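Local coordinates for SusD homolog (Bacteroides thetaiotaomicron, PDB 4MRU), which probably binds glycans, most likely mucin O-glycans, as a SusD-like lipoprotein of the outer membrane, at residues A81-V86 with P127-K132; Y95-H100 with V105-A110; A110-V115 with R196-S201; V155-F160 with H499-R504. All coordinates share one frame; numbering follows the deposited sequence. Where two conformers were deposited one is given.

Interaction 1 (A81-V86 with P127-K132)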
loop_
_atom_site.group_PDB
_atom_site.type_symbol
_atom_site.label_atom_id
_atom_site.label_comp_id
_atom_site.label_asym_id
_atom_site.label_seq_id
_atom_site.Cartn_x
_atom_site.Cartn_y
_atom_site.Cartn_z
ATOM N N ALA A 81 5.694 9.916 -12.626
ATOM C CA ALA A 81 5.110 10.504 -11.396
ATOM C C ALA A 81 5.457 9.769 -10.095
ATOM O O ALA A 81 5.816 10.410 -9.128
ATOM C CB ALA A 81 3.600 10.637 -11.523
ATOM N N PRO A 82 5.390 8.421 -10.068
ATOM C CA PRO A 82 5.699 7.765 -8.775
ATOM C C PRO A 82 7.170 7.839 -8.286
ATOM O O PRO A 82 7.461 7.427 -7.167
ATOM C CB PRO A 82 5.307 6.303 -9.029
ATOM C CG PRO A 82 4.418 6.347 -10.243
ATOM C CD PRO A 82 5.000 7.436 -11.087
ATOM N N PHE A 83 8.077 8.276 -9.140
ATOM C CA PHE A 83 9.520 8.361 -8.827
ATOM C C PHE A 83 9.923 9.804 -8.842
ATOM O O PHE A 83 10.214 10.398 -7.791
ATOM C CB PHE A 83 10.363 7.544 -9.832
ATOM C CG PHE A 83 11.854 7.539 -9.539
ATOM C CD1 PHE A 83 12.655 8.525 -10.037
ATOM C CD2 PHE A 83 12.425 6.538 -8.796
ATOM C CE1 PHE A 83 14.014 8.539 -9.782
ATOM C CE2 PHE A 83 13.773 6.540 -8.520
ATOM C CZ PHE A 83 14.570 7.541 -9.011
ATOM N N THR A 84 9.893 10.393 -10.032
ATOM C CA THR A 84 10.425 11.734 -10.208
ATOM C C THR A 84 9.587 12.791 -9.471
ATOM O O THR A 84 10.132 13.651 -8.799
ATOM C CB THR A 84 10.513 12.111 -11.688
ATOM O OG1 THR A 84 11.344 11.164 -12.393
ATOM C CG2 THR A 84 11.109 13.541 -11.862
ATOM N N ASP A 85 8.261 12.751 -9.603
ATOM C CA ASP A 85 7.417 13.750 -8.906
ATOM C C ASP A 85 7.421 13.613 -7.377
ATOM O O ASP A 85 7.510 14.620 -6.662
ATOM C CB ASP A 85 5.980 13.709 -9.443
ATOM C CG ASP A 85 5.899 14.125 -10.908
ATOM O OD1 ASP A 85 6.893 14.634 -11.448
ATOM O OD2 ASP A 85 4.855 13.892 -11.541
ATOM N N VAL A 86 7.334 12.392 -6.872
ATOM C CA VAL A 86 7.407 12.194 -5.429
ATOM C C VAL A 86 8.712 12.749 -4.863
ATOM O O VAL A 86 8.690 13.497 -3.918
ATOM C CB VAL A 86 7.251 10.720 -5.021
ATOM C CG1 VAL A 86 7.355 10.581 -3.529
ATOM C CG2 VAL A 86 5.878 10.212 -5.428
ATOM N N PRO A 127 16.314 0.009 -5.341
ATOM C CA PRO A 127 17.251 1.139 -5.102
ATOM C C PRO A 127 16.661 2.438 -5.552
ATOM O O PRO A 127 15.999 2.486 -6.611
ATOM C CB PRO A 127 18.461 0.815 -5.968
ATOM C CG PRO A 127 18.361 -0.661 -6.148
ATOM C CD PRO A 127 16.917 -0.973 -6.240
ATOM N N ILE A 128 16.825 3.449 -4.695
ATOM C CA ILE A 128 16.377 4.801 -4.911
ATOM C C ILE A 128 17.388 5.771 -4.308
ATOM O O ILE A 128 18.094 5.435 -3.350
ATOM C CB ILE A 128 15.008 5.129 -4.244
ATOM C CG1 ILE A 128 15.016 4.863 -2.741
ATOM C CG2 ILE A 128 13.865 4.324 -4.850
ATOM C CD1 ILE A 128 13.914 5.620 -2.030
ATOM N N PRO A 129 17.423 6.988 -4.841
ATOM C CA PRO A 129 18.103 8.096 -4.176
ATOM C C PRO A 129 17.437 8.352 -2.834
ATOM O O PRO A 129 16.238 8.323 -2.754
ATOM C CB PRO A 129 17.872 9.276 -5.110
ATOM C CG PRO A 129 17.407 8.689 -6.399
ATOM C CD PRO A 129 16.734 7.410 -6.070
ATOM N N TYR A 130 18.229 8.449 -1.785
ATOM C CA TYR A 130 17.728 8.630 -0.462
ATOM C C TYR A 130 18.794 9.356 0.392
ATOM O O TYR A 130 18.704 10.551 0.557
ATOM C CB TYR A 130 17.323 7.294 0.192
ATOM C CG TYR A 130 16.539 7.545 1.496
ATOM C CD1 TYR A 130 15.258 8.070 1.468
ATOM C CD2 TYR A 130 17.073 7.223 2.728
ATOM C CE1 TYR A 130 14.531 8.308 2.644
ATOM C CE2 TYR A 130 16.353 7.418 3.889
ATOM C CZ TYR A 130 15.105 7.988 3.849
ATOM O OH TYR A 130 14.405 8.226 4.990
ATOM N N SER A 131 19.825 8.660 0.869
ATOM C CA SER A 131 20.820 9.279 1.772
ATOM C C SER A 131 21.689 10.374 1.111
ATOM O O SER A 131 22.194 11.256 1.793
ATOM C CB SER A 131 21.736 8.208 2.429
ATOM O OG SER A 131 22.582 7.595 1.453
ATOM N N LYS A 132 21.887 10.311 -0.196
ATOM C CA LYS A 132 22.803 11.248 -0.876
ATOM C C LYS A 132 22.068 12.317 -1.665
ATOM O O LYS A 132 22.646 12.959 -2.533
ATOM C CB LYS A 132 23.741 10.474 -1.803
ATOM C CG LYS A 132 24.653 9.513 -1.038
ATOM C CD LYS A 132 25.246 8.487 -1.968
ATOM C CE LYS A 132 26.249 7.609 -1.246
ATOM N NZ LYS A 132 26.831 6.648 -2.211
#
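Phe83 and Pro129 approach each other from opposite directions, and this pair carries most of the contact. The phenyl ring presents its far end: CZ of Phe83 lies 3.7 Å from CD of Pro129, and the neighbouring ring atom CE2 of Phe83 lies 3.9 Å from the same CD. The proline carbon therefore sits astride the CE2–CZ bond, oblique to the ring. Phe83 reaches this far because its CG is anti to the backbone N (chi1 -178°), which carries the ring out toward the loop. Ile128 adds a looser touch, with its CG2 4.3 Å from Phe83 CE2, while the rest of its side chain leads off toward Val155 of helix 152-173. In the TPR-like helical architecture, the contact joins the first turns of helix 81-100 to the loop that follows helix 104-125. The helix opens with a wider pi-type turn over residues 81-85, marked by a weak bond of 3.4 Å from Val86 N to Ala81 O. Tyr125, the last residue of helix 104-125, packs edge-to-face with Phe83. Pro465 also touches Phe83, and Tyr149 touches Pro129.

Interaction 2 (Y95-H100 with V105-A110); sequences YAVLQH and VALALA
Val97 packs on Ala110 in an antiparallel helical hairpin, in which helix 81-100 turns back into helix 104-125 within this TPR-like protein. The segment axes run at 164° to each other and approach to 9.7 Å, and the backbones are nearest at Leu98 and Leu107, whose CA atoms are 6.6 Å apart. CG1 of Val97 does most of the touching. It stands 3.8 Å from CB of Ala110 and 3.9 Å from the carbonyl O of Ala106, so one methyl fits against the backbone and the small side chain one helical turn further on. That placement follows from the valine rotamer, in which CG1 is anti to the backbone N (chi1 179°). Beside it, Leu98 and Leu107 cross obliquely, with their methyls CD1 of Leu98 and CD2 of Leu107 3.9 Å apart. Leu107 CD2 also comes within 4.3 Å of Val97 CG1, which joins the two halves of the contact into one apolar patch. Ala106 and Ala110 present little bulk beside the Val97 methyl. Further out, helix 104-125 is backed by helix 152-173, where Ala108 meets Ala166 and Ala169, while Phe181 touches Ala106. At the end of helix 81-100 the ring of His100, stacked on Tyr22, folds back along its own helix: ND1 of His100 donates to Ala96 O at 2.8 Å, with an N-H...O angle of 156° and the acceptor in the ring plane.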
loop_
_atom_site.group_PDB
_atom_site.type_symbol
_atom_site.label_atom_id
_atom_site.label_comp_id
_atom_site.label_asym_id
_atom_site.label_seq_id
_atom_site.Cartn_x
_atom_site.Cartn_y
_atom_site.Cartn_z
ATOM N N TYR A 95 13.770 19.992 3.100
ATOM C CA TYR A 95 14.889 20.890 3.371
ATOM C C TYR A 95 14.456 22.267 3.864
ATOM O O TYR A 95 15.214 22.914 4.588
ATOM C CB TYR A 95 15.811 20.992 2.135
ATOM C CG TYR A 95 16.714 19.733 1.962
ATOM C CD1 TYR A 95 17.458 19.227 3.038
ATOM C CD2 TYR A 95 16.858 19.081 0.716
ATOM C CE1 TYR A 95 18.274 18.103 2.900
ATOM C CE2 TYR A 95 17.682 17.961 0.573
ATOM C CZ TYR A 95 18.378 17.475 1.669
ATOM O OH TYR A 95 19.198 16.385 1.562
ATOM N N ALA A 96 13.238 22.713 3.537
ATOM C CA ALA A 96 12.712 23.962 4.083
ATOM C C ALA A 96 12.570 23.850 5.599
ATOM O O ALA A 96 12.943 24.766 6.351
ATOM C CB ALA A 96 11.376 24.342 3.440
ATOM N N VAL A 97 12.068 22.717 6.063
ATOM C CA VAL A 97 11.953 22.518 7.493
ATOM C C VAL A 97 13.302 22.569 8.149
ATOM O O VAL A 97 13.472 23.254 9.196
ATOM C CB VAL A 97 11.284 21.166 7.851
ATOM C CG1 VAL A 97 11.214 20.985 9.357
ATOM C CG2 VAL A 97 9.896 21.076 7.247
ATOM N N LEU A 98 14.268 21.858 7.552
ATOM C CA LEU A 98 15.618 21.790 8.116
ATOM C C LEU A 98 16.335 23.131 8.091
ATOM O O LEU A 98 17.059 23.446 9.002
ATOM C CB LEU A 98 16.460 20.768 7.376
ATOM C CG LEU A 98 16.485 19.350 7.967
ATOM C CD1 LEU A 98 15.112 18.728 8.241
ATOM C CD2 LEU A 98 17.297 18.508 6.994
ATOM N N GLN A 99 16.073 23.969 7.118
ATOM C CA GLN A 99 16.778 25.226 7.091
ATOM C C GLN A 99 16.077 26.306 7.956
ATOM O O GLN A 99 16.733 27.252 8.418
ATOM C CB GLN A 99 17.062 25.613 5.624
ATOM C CG GLN A 99 16.087 26.526 4.936
ATOM C CD GLN A 99 16.327 26.586 3.434
ATOM O OE1 GLN A 99 16.744 25.595 2.795
ATOM N NE2 GLN A 99 16.064 27.753 2.858
ATOM N N HIS A 100 14.802 26.126 8.307
ATOM C CA HIS A 100 14.098 27.146 9.110
ATOM C C HIS A 100 13.868 26.800 10.573
ATOM O O HIS A 100 13.658 27.701 11.370
ATOM C CB HIS A 100 12.729 27.428 8.523
ATOM C CG HIS A 100 12.772 28.176 7.250
ATOM N ND1 HIS A 100 12.944 27.552 6.035
ATOM C CD2 HIS A 100 12.673 29.502 6.991
ATOM C CE1 HIS A 100 12.952 28.464 5.078
ATOM N NE2 HIS A 100 12.789 29.651 5.632
ATOM N N VAL A 105 11.143 18.642 17.745
ATOM C CA VAL A 105 9.874 18.027 17.290
ATOM C C VAL A 105 9.573 18.311 15.811
ATOM O O VAL A 105 9.122 17.426 15.083
ATOM C CB VAL A 105 8.703 18.503 18.157
ATOM C CG1 VAL A 105 7.361 18.069 17.565
ATOM C CG2 VAL A 105 8.866 17.955 19.553
ATOM N N ALA A 106 9.810 19.539 15.355
ATOM C CA ALA A 106 9.605 19.852 13.956
ATOM C C ALA A 106 10.484 18.966 13.097
ATOM O O ALA A 106 10.046 18.440 12.092
ATOM C CB ALA A 106 9.960 21.296 13.678
ATOM N N LEU A 107 11.757 18.861 13.473
ATOM C CA LEU A 107 12.744 18.049 12.709
ATOM C C LEU A 107 12.362 16.578 12.744
ATOM O O LEU A 107 12.509 15.859 11.759
ATOM C CB LEU A 107 14.139 18.270 13.277
ATOM C CG LEU A 107 14.665 19.721 13.211
ATOM C CD1 LEU A 107 16.050 19.844 13.845
ATOM C CD2 LEU A 107 14.699 20.226 11.785
ATOM N N ALA A 108 11.847 16.126 13.880
ATOM C CA ALA A 108 11.464 14.715 14.012
ATOM C C ALA A 108 10.254 14.409 13.156
ATOM O O ALA A 108 10.210 13.405 12.460
ATOM C CB ALA A 108 11.162 14.387 15.448
ATOM N N LEU A 109 9.269 15.283 13.163
ATOM C CA LEU A 109 8.109 15.069 12.296
ATOM C C LEU A 109 8.485 15.096 10.805
ATOM O O LEU A 109 7.984 14.274 10.030
ATOM C CB LEU A 109 7.017 16.095 12.576
ATOM C CG LEU A 109 6.332 15.931 13.930
ATOM C CD1 LEU A 109 5.380 17.102 14.188
ATOM C CD2 LEU A 109 5.572 14.616 14.023
ATOM N N ALA A 110 9.367 16.015 10.410
ATOM C CA ALA A 110 9.818 16.050 9.041
ATOM C C ALA A 110 10.505 14.753 8.656
ATOM O O ALA A 110 10.254 14.196 7.596
ATOM C CB ALA A 110 10.768 17.222 8.835
#

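Interaction 3 (A110-V115 with R196-S201); sequences AKLLRV and RLFLHS
Leu112 inserts a single methyl, CD1, between Leu199 and Phe198, and this joins helix 104-125 to helix 192-209 in the TPR-like helical body. Its rotamer makes this possible: CG is anti to the backbone N (chi1 169°), and chi2 of 58° swings CD1 toward the partner helix. There CD1 of Leu112 lies 4.0 Å from Leu199 CG, and Leu199 CD1 is equally close. Leu199 is also extended, with CG anti to its own backbone N, and so offers CB, CG and CD1 together as a ledge for the methyl. Phe198 supplies the other neighbour, its CE2 standing 4.2 Å from Leu112 CD1 in an oblique approach. Beyond the ring, Phe198 rests on Met325 of strand 322-325. Helix 152-173 packs against both partners, Leu163 touching Leu112 and Asp167 touching Leu199. Polar groups of the two segments bond in other directions: Arg196 NE forms a salt bridge with Asp167, Lys111 NZ one with Glu165, and Ser201 OG donates to Leu197 O at 2.7 Å from above the carbonyl plane. Since hydrocarbon meets hydrocarbon throughout, the pairing of the two segments rests on shape and burial, without a directional bond to fix its register.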
loop_
_atom_site.group_PDB
_atom_site.type_symbol
_atom_site.label_atom_id
_atom_site.label_comp_id
_atom_site.label_asym_id
_atom_site.label_seq_id
_atom_site.Cartn_x
_atom_site.Cartn_y
_atom_site.Cartn_z
ATOM N N ALA A 110 9.367 16.015 10.410
ATOM C CA ALA A 110 9.818 16.050 9.041
ATOM C C ALA A 110 10.505 14.753 8.656
ATOM O O ALA A 110 10.254 14.196 7.596
ATOM C CB ALA A 110 10.768 17.222 8.835
ATOM N N LYS A 111 11.394 14.285 9.520
ATOM C CA LYS A 111 12.089 13.031 9.328
ATOM C C LYS A 111 11.115 11.850 9.185
ATOM O O LYS A 111 11.248 11.020 8.318
ATOM C CB LYS A 111 13.074 12.855 10.516
ATOM C CG LYS A 111 13.983 11.647 10.461
ATOM C CD LYS A 111 15.065 11.677 11.585
ATOM C CE LYS A 111 16.079 12.773 11.403
ATOM N NZ LYS A 111 17.033 12.791 12.538
ATOM N N LEU A 112 10.136 11.777 10.067
ATOM C CA LEU A 112 9.163 10.700 10.067
ATOM C C LEU A 112 8.330 10.727 8.796
ATOM O O LEU A 112 8.050 9.683 8.238
ATOM C CB LEU A 112 8.248 10.813 11.309
ATOM C CG LEU A 112 7.009 9.947 11.400
ATOM C CD1 LEU A 112 7.434 8.483 11.320
ATOM C CD2 LEU A 112 6.235 10.220 12.687
ATOM N N LEU A 113 7.978 11.923 8.318
ATOM C CA LEU A 113 7.188 12.022 7.117
ATOM C C LEU A 113 8.022 11.635 5.905
ATOM O O LEU A 113 7.522 10.956 5.010
ATOM C CB LEU A 113 6.634 13.416 6.954
ATOM C CG LEU A 113 5.534 13.732 7.954
ATOM C CD1 LEU A 113 5.274 15.211 7.922
ATOM C CD2 LEU A 113 4.247 12.943 7.681
ATOM N N ARG A 114 9.294 12.012 5.879
ATOM C CA ARG A 114 10.140 11.604 4.772
ATOM C C ARG A 114 10.259 10.066 4.697
ATOM O O ARG A 114 10.179 9.480 3.616
ATOM C CB ARG A 114 11.491 12.250 4.878
ATOM C CG ARG A 114 12.508 11.658 3.912
ATOM C CD ARG A 114 13.699 12.585 3.870
ATOM N NE ARG A 114 14.839 12.007 3.171
ATOM C CZ ARG A 114 15.849 11.376 3.744
ATOM N NH1 ARG A 114 15.907 11.162 5.066
ATOM N NH2 ARG A 114 16.836 10.952 2.974
ATOM N N VAL A 115 10.471 9.416 5.830
ATOM C CA VAL A 115 10.510 7.985 5.834
ATOM C C VAL A 115 9.176 7.434 5.314
ATOM O O VAL A 115 9.142 6.512 4.513
ATOM C CB VAL A 115 10.786 7.420 7.239
ATOM C CG1 VAL A 115 10.553 5.928 7.263
ATOM C CG2 VAL A 115 12.206 7.761 7.692
ATOM N N ARG A 196 3.752 8.931 17.922
ATOM C CA ARG A 196 4.607 7.791 18.328
ATOM C C ARG A 196 3.968 6.418 18.045
ATOM O O ARG A 196 4.654 5.495 17.617
ATOM C CB ARG A 196 5.017 7.874 19.805
ATOM C CG ARG A 196 5.927 9.077 20.052
ATOM C CD ARG A 196 6.526 9.022 21.446
ATOM N NE ARG A 196 7.499 7.963 21.490
ATOM C CZ ARG A 196 7.576 7.013 22.410
ATOM N NH1 ARG A 196 6.745 6.960 23.433
ATOM N NH2 ARG A 196 8.534 6.112 22.300
ATOM N N LEU A 197 2.668 6.282 18.284
ATOM C CA LEU A 197 1.973 5.060 17.955
ATOM C C LEU A 197 2.135 4.763 16.475
ATOM O O LEU A 197 2.451 3.614 16.057
ATOM C CB LEU A 197 0.495 5.157 18.309
ATOM C CG LEU A 197 0.181 5.330 19.803
ATOM C CD1 LEU A 197 -1.332 5.461 19.975
ATOM C CD2 LEU A 197 0.740 4.171 20.590
ATOM N N PHE A 198 1.938 5.797 15.668
ATOM C CA PHE A 198 2.059 5.607 14.230
ATOM C C PHE A 198 3.489 5.206 13.869
ATOM O O PHE A 198 3.713 4.293 13.059
ATOM C CB PHE A 198 1.659 6.865 13.452
ATOM C CG PHE A 198 2.032 6.808 12.029
ATOM C CD1 PHE A 198 1.317 5.996 11.156
ATOM C CD2 PHE A 198 3.105 7.527 11.550
ATOM C CE1 PHE A 198 1.670 5.912 9.821
ATOM C CE2 PHE A 198 3.464 7.437 10.224
ATOM C CZ PHE A 198 2.726 6.649 9.358
ATOM N N LEU A 199 4.450 5.919 14.416
ATOM C CA LEU A 199 5.864 5.595 14.114
ATOM C C LEU A 199 6.196 4.148 14.438
ATOM O O LEU A 199 6.855 3.452 13.658
ATOM C CB LEU A 199 6.774 6.537 14.893
ATOM C CG LEU A 199 8.272 6.506 14.693
ATOM C CD1 LEU A 199 8.827 7.885 15.031
ATOM C CD2 LEU A 199 8.920 5.441 15.548
ATOM N N HIS A 200 5.750 3.691 15.599
ATOM C CA HIS A 200 5.966 2.278 15.984
ATOM C C HIS A 200 5.247 1.284 15.063
ATOM O O HIS A 200 5.746 0.189 14.796
ATOM C CB HIS A 200 5.556 2.070 17.423
ATOM C CG HIS A 200 6.318 2.925 18.380
ATOM N ND1 HIS A 200 5.736 3.495 19.503
ATOM C CD2 HIS A 200 7.586 3.389 18.339
ATOM C CE1 HIS A 200 6.647 4.206 20.142
ATOM N NE2 HIS A 200 7.762 4.186 19.436
ATOM N N SER A 201 4.067 1.657 14.606
ATOM C CA SER A 201 3.325 0.846 13.678
ATOM C C SER A 201 4.076 0.743 12.315
ATOM O O SER A 201 4.155 -0.299 11.738
ATOM C CB SER A 201 1.911 1.410 13.500
ATOM O OG SER A 201 1.262 1.551 14.764
#

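Interaction 4 (V155-F160 with H499-R504)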
loop_
_atom_site.group_PDB
_atom_site.type_symbol
_atom_site.label_atom_id
_atom_site.label_comp_id
_atom_site.label_asym_id
_atom_site.label_seq_id
_atom_site.Cartn_x
_atom_site.Cartn_y
_atom_site.Cartn_z
ATOM N N VAL A 155 18.603 1.725 2.142
ATOM C CA VAL A 155 17.479 2.607 2.423
ATOM C C VAL A 155 16.737 2.180 3.700
ATOM O O VAL A 155 16.474 3.025 4.559
ATOM C CB VAL A 155 16.500 2.692 1.262
ATOM C CG1 VAL A 155 15.329 3.569 1.639
ATOM C CG2 VAL A 155 17.188 3.299 0.048
ATOM N N TYR A 156 16.356 0.898 3.804
ATOM C CA TYR A 156 15.624 0.410 4.981
ATOM C C TYR A 156 16.440 0.617 6.255
ATOM O O TYR A 156 15.926 1.111 7.255
ATOM C CB TYR A 156 15.245 -1.057 4.798
ATOM C CG TYR A 156 13.852 -1.256 4.286
ATOM C CD1 TYR A 156 13.541 -1.126 2.928
ATOM C CD2 TYR A 156 12.806 -1.553 5.159
ATOM C CE1 TYR A 156 12.228 -1.312 2.493
ATOM C CE2 TYR A 156 11.502 -1.697 4.716
ATOM C CZ TYR A 156 11.217 -1.567 3.384
ATOM O OH TYR A 156 9.906 -1.762 2.951
HETATM N N MSE A 157 17.731 0.331 6.228
HETATM C CA MSE A 157 18.511 0.436 7.479
HETATM C C MSE A 157 18.618 1.900 7.903
HETATM O O MSE A 157 18.559 2.220 9.105
HETATM C CB MSE A 157 19.869 -0.217 7.305
HETATM C CG MSE A 157 19.760 -1.753 7.169
HETATM SE SE MSE A 157 18.156 -2.655 7.928
HETATM C CE MSE A 157 17.865 -3.568 6.215
ATOM N N ARG A 158 18.746 2.811 6.945
ATOM C CA ARG A 158 18.817 4.218 7.246
ATOM C C ARG A 158 17.471 4.722 7.760
ATOM O O ARG A 158 17.416 5.450 8.738
ATOM C CB ARG A 158 19.313 5.019 6.016
ATOM C CG ARG A 158 19.407 6.536 6.250
ATOM C CD ARG A 158 20.398 6.924 7.348
ATOM N NE ARG A 158 21.748 6.983 6.828
ATOM C CZ ARG A 158 22.315 8.082 6.334
ATOM N NH1 ARG A 158 21.663 9.241 6.308
ATOM N NH2 ARG A 158 23.550 8.027 5.860
HETATM N N MSE A 159 16.367 4.295 7.146
HETATM C CA MSE A 159 15.041 4.620 7.662
HETATM C C MSE A 159 14.859 4.143 9.092
HETATM O O MSE A 159 14.326 4.873 9.934
HETATM C CB MSE A 159 13.945 4.011 6.734
HETATM C CG MSE A 159 13.933 4.742 5.393
HETATM SE SE MSE A 159 12.569 3.853 4.262
HETATM C CE MSE A 159 12.444 5.294 2.991
ATOM N N PHE A 160 15.274 2.921 9.398
ATOM C CA PHE A 160 15.120 2.442 10.753
ATOM C C PHE A 160 15.908 3.334 11.722
ATOM O O PHE A 160 15.400 3.680 12.795
ATOM C CB PHE A 160 15.571 0.998 10.928
ATOM C CG PHE A 160 14.599 -0.021 10.386
ATOM C CD1 PHE A 160 13.287 -0.053 10.812
ATOM C CD2 PHE A 160 15.028 -0.977 9.490
ATOM C CE1 PHE A 160 12.407 -1.017 10.335
ATOM C CE2 PHE A 160 14.161 -1.973 9.035
ATOM C CZ PHE A 160 12.852 -1.985 9.445
ATOM N N HIS A 499 13.117 -8.879 -9.101
ATOM C CA HIS A 499 12.675 -8.746 -7.715
ATOM C C HIS A 499 13.475 -7.649 -7.012
ATOM O O HIS A 499 14.712 -7.573 -7.141
ATOM C CB HIS A 499 12.846 -10.062 -6.935
ATOM C CG HIS A 499 11.885 -11.152 -7.323
ATOM N ND1 HIS A 499 11.542 -12.168 -6.463
ATOM C CD2 HIS A 499 11.197 -11.385 -8.471
ATOM C CE1 HIS A 499 10.685 -12.982 -7.063
ATOM N NE2 HIS A 499 10.465 -12.534 -8.278
ATOM N N VAL A 500 12.796 -6.874 -6.192
ATOM C CA VAL A 500 13.478 -6.000 -5.235
ATOM C C VAL A 500 14.087 -6.856 -4.119
ATOM O O VAL A 500 13.677 -8.004 -3.915
ATOM C CB VAL A 500 12.553 -4.880 -4.656
ATOM C CG1 VAL A 500 11.884 -4.082 -5.803
ATOM C CG2 VAL A 500 11.515 -5.442 -3.739
ATOM N N TRP A 501 14.989 -6.242 -3.345
ATOM C CA TRP A 501 15.793 -6.996 -2.371
ATOM C C TRP A 501 14.969 -7.786 -1.349
ATOM O O TRP A 501 15.319 -8.911 -1.050
ATOM C CB TRP A 501 16.778 -6.047 -1.656
ATOM C CG TRP A 501 17.454 -6.651 -0.460
ATOM C CD1 TRP A 501 18.435 -7.587 -0.452
ATOM C CD2 TRP A 501 17.194 -6.324 0.902
ATOM N NE1 TRP A 501 18.799 -7.883 0.845
ATOM C CE2 TRP A 501 18.020 -7.135 1.691
ATOM C CE3 TRP A 501 16.325 -5.431 1.536
ATOM C CZ2 TRP A 501 18.032 -7.049 3.080
ATOM C CZ3 TRP A 501 16.316 -5.377 2.935
ATOM C CH2 TRP A 501 17.180 -6.170 3.671
ATOM N N TRP A 502 13.890 -7.246 -0.807
ATOM C CA TRP A 502 13.149 -8.005 0.205
ATOM C C TRP A 502 12.261 -9.131 -0.378
ATOM O O TRP A 502 11.725 -9.902 0.392
ATOM C CB TRP A 502 12.298 -7.105 1.119
ATOM C CG TRP A 502 11.372 -6.067 0.476
ATOM C CD1 TRP A 502 11.523 -4.737 0.538
ATOM C CD2 TRP A 502 10.142 -6.290 -0.224
ATOM N NE1 TRP A 502 10.508 -4.103 -0.097
ATOM C CE2 TRP A 502 9.655 -5.046 -0.604
ATOM C CE3 TRP A 502 9.447 -7.422 -0.610
ATOM C CZ2 TRP A 502 8.486 -4.884 -1.312
ATOM C CZ3 TRP A 502 8.266 -7.266 -1.334
ATOM C CH2 TRP A 502 7.818 -6.009 -1.696
ATOM N N ASP A 503 12.074 -9.172 -1.701
ATOM C CA ASP A 503 11.159 -10.121 -2.346
ATOM C C ASP A 503 11.912 -11.399 -2.611
ATOM O O ASP A 503 12.470 -11.630 -3.723
ATOM C CB ASP A 503 10.574 -9.504 -3.626
ATOM C CG ASP A 503 9.601 -10.413 -4.347
ATOM O OD1 ASP A 503 9.334 -11.524 -3.822
ATOM O OD2 ASP A 503 9.126 -10.003 -5.445
ATOM N N ARG A 504 12.016 -12.209 -1.564
ATOM C CA ARG A 504 12.898 -13.390 -1.590
ATOM C C ARG A 504 12.186 -14.673 -1.213
ATOM O O ARG A 504 12.794 -15.711 -1.180
ATOM C CB ARG A 504 14.070 -13.195 -0.627
ATOM C CG ARG A 504 14.819 -11.886 -0.786
ATOM C CD ARG A 504 16.159 -11.894 -0.026
ATOM N NE ARG A 504 17.235 -12.425 -0.872
ATOM C CZ ARG A 504 17.907 -11.719 -1.786
ATOM N NH1 ARG A 504 17.631 -10.440 -2.021
ATOM N NH2 ARG A 504 18.831 -12.300 -2.498
#
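Asp123 OD1, on helix 104-125, is gripped by Tyr156 OH and Trp502 NE1, hydrogen bonds that bring the two aromatic side chains together. In this TPR-like protein the contact sets helix 152-173 against a C-terminal loop, where Val500 to Asp503 make a type I beta turn. The rings pair obliquely: the phenol and the five-membered indole ring have centroids 5.7 Å apart and planes at 77°, with Tyr156 CE1 4.0 Å from Trp502 CD1. Between themselves, Tyr156 OH and Trp502 NE1 are 3.9 Å apart, too far for a direct bond, so the shared carboxylate oxygen links them. Trp502 takes the crowded rotamer, CG between backbone N and carbonyl carbon (chi1 50°), and Val500 CG2 lies 3.7 Å over the indole plane. A phenylalanine at Tyr156 would probably leave Asp123 OD1 with only the indole of its two aromatic donors and take away the link through the carboxylate between helix and loop. On the flank, selenomethionine Met157 places CE 3.7 Å from Trp501 CH2 in one of two deposited conformers, so this touch is tentative. Arg504 NH1 donates to Trp501 O at 2.9 Å, in the carbonyl plane on a lone pair, with an N-H...O angle of 162°.

Overall arrangement
All four contacts are chiefly buried, but interaction 2 lies furthest out, its centre about 26 Å from that of the chain against 15 to 17 Å for the others, and its two leucines are partly exposed. Interactions 1 and 2 use opposite ends of helix 81-100. Interactions 2 and 3 share Ala110 and occupy successive parts of helix 104-125, one facing the hairpin partner and the other helix 192-209. Tyr130 in the loop of interaction 1 links it to interactions 3 and 4, making a cation-pi contact with Arg114 of interaction 3 and packing on Met159 of interaction 4. Interactions 1 to 3 meet through apolar groups; interaction 4 adds a carboxylate shared between aromatic donors.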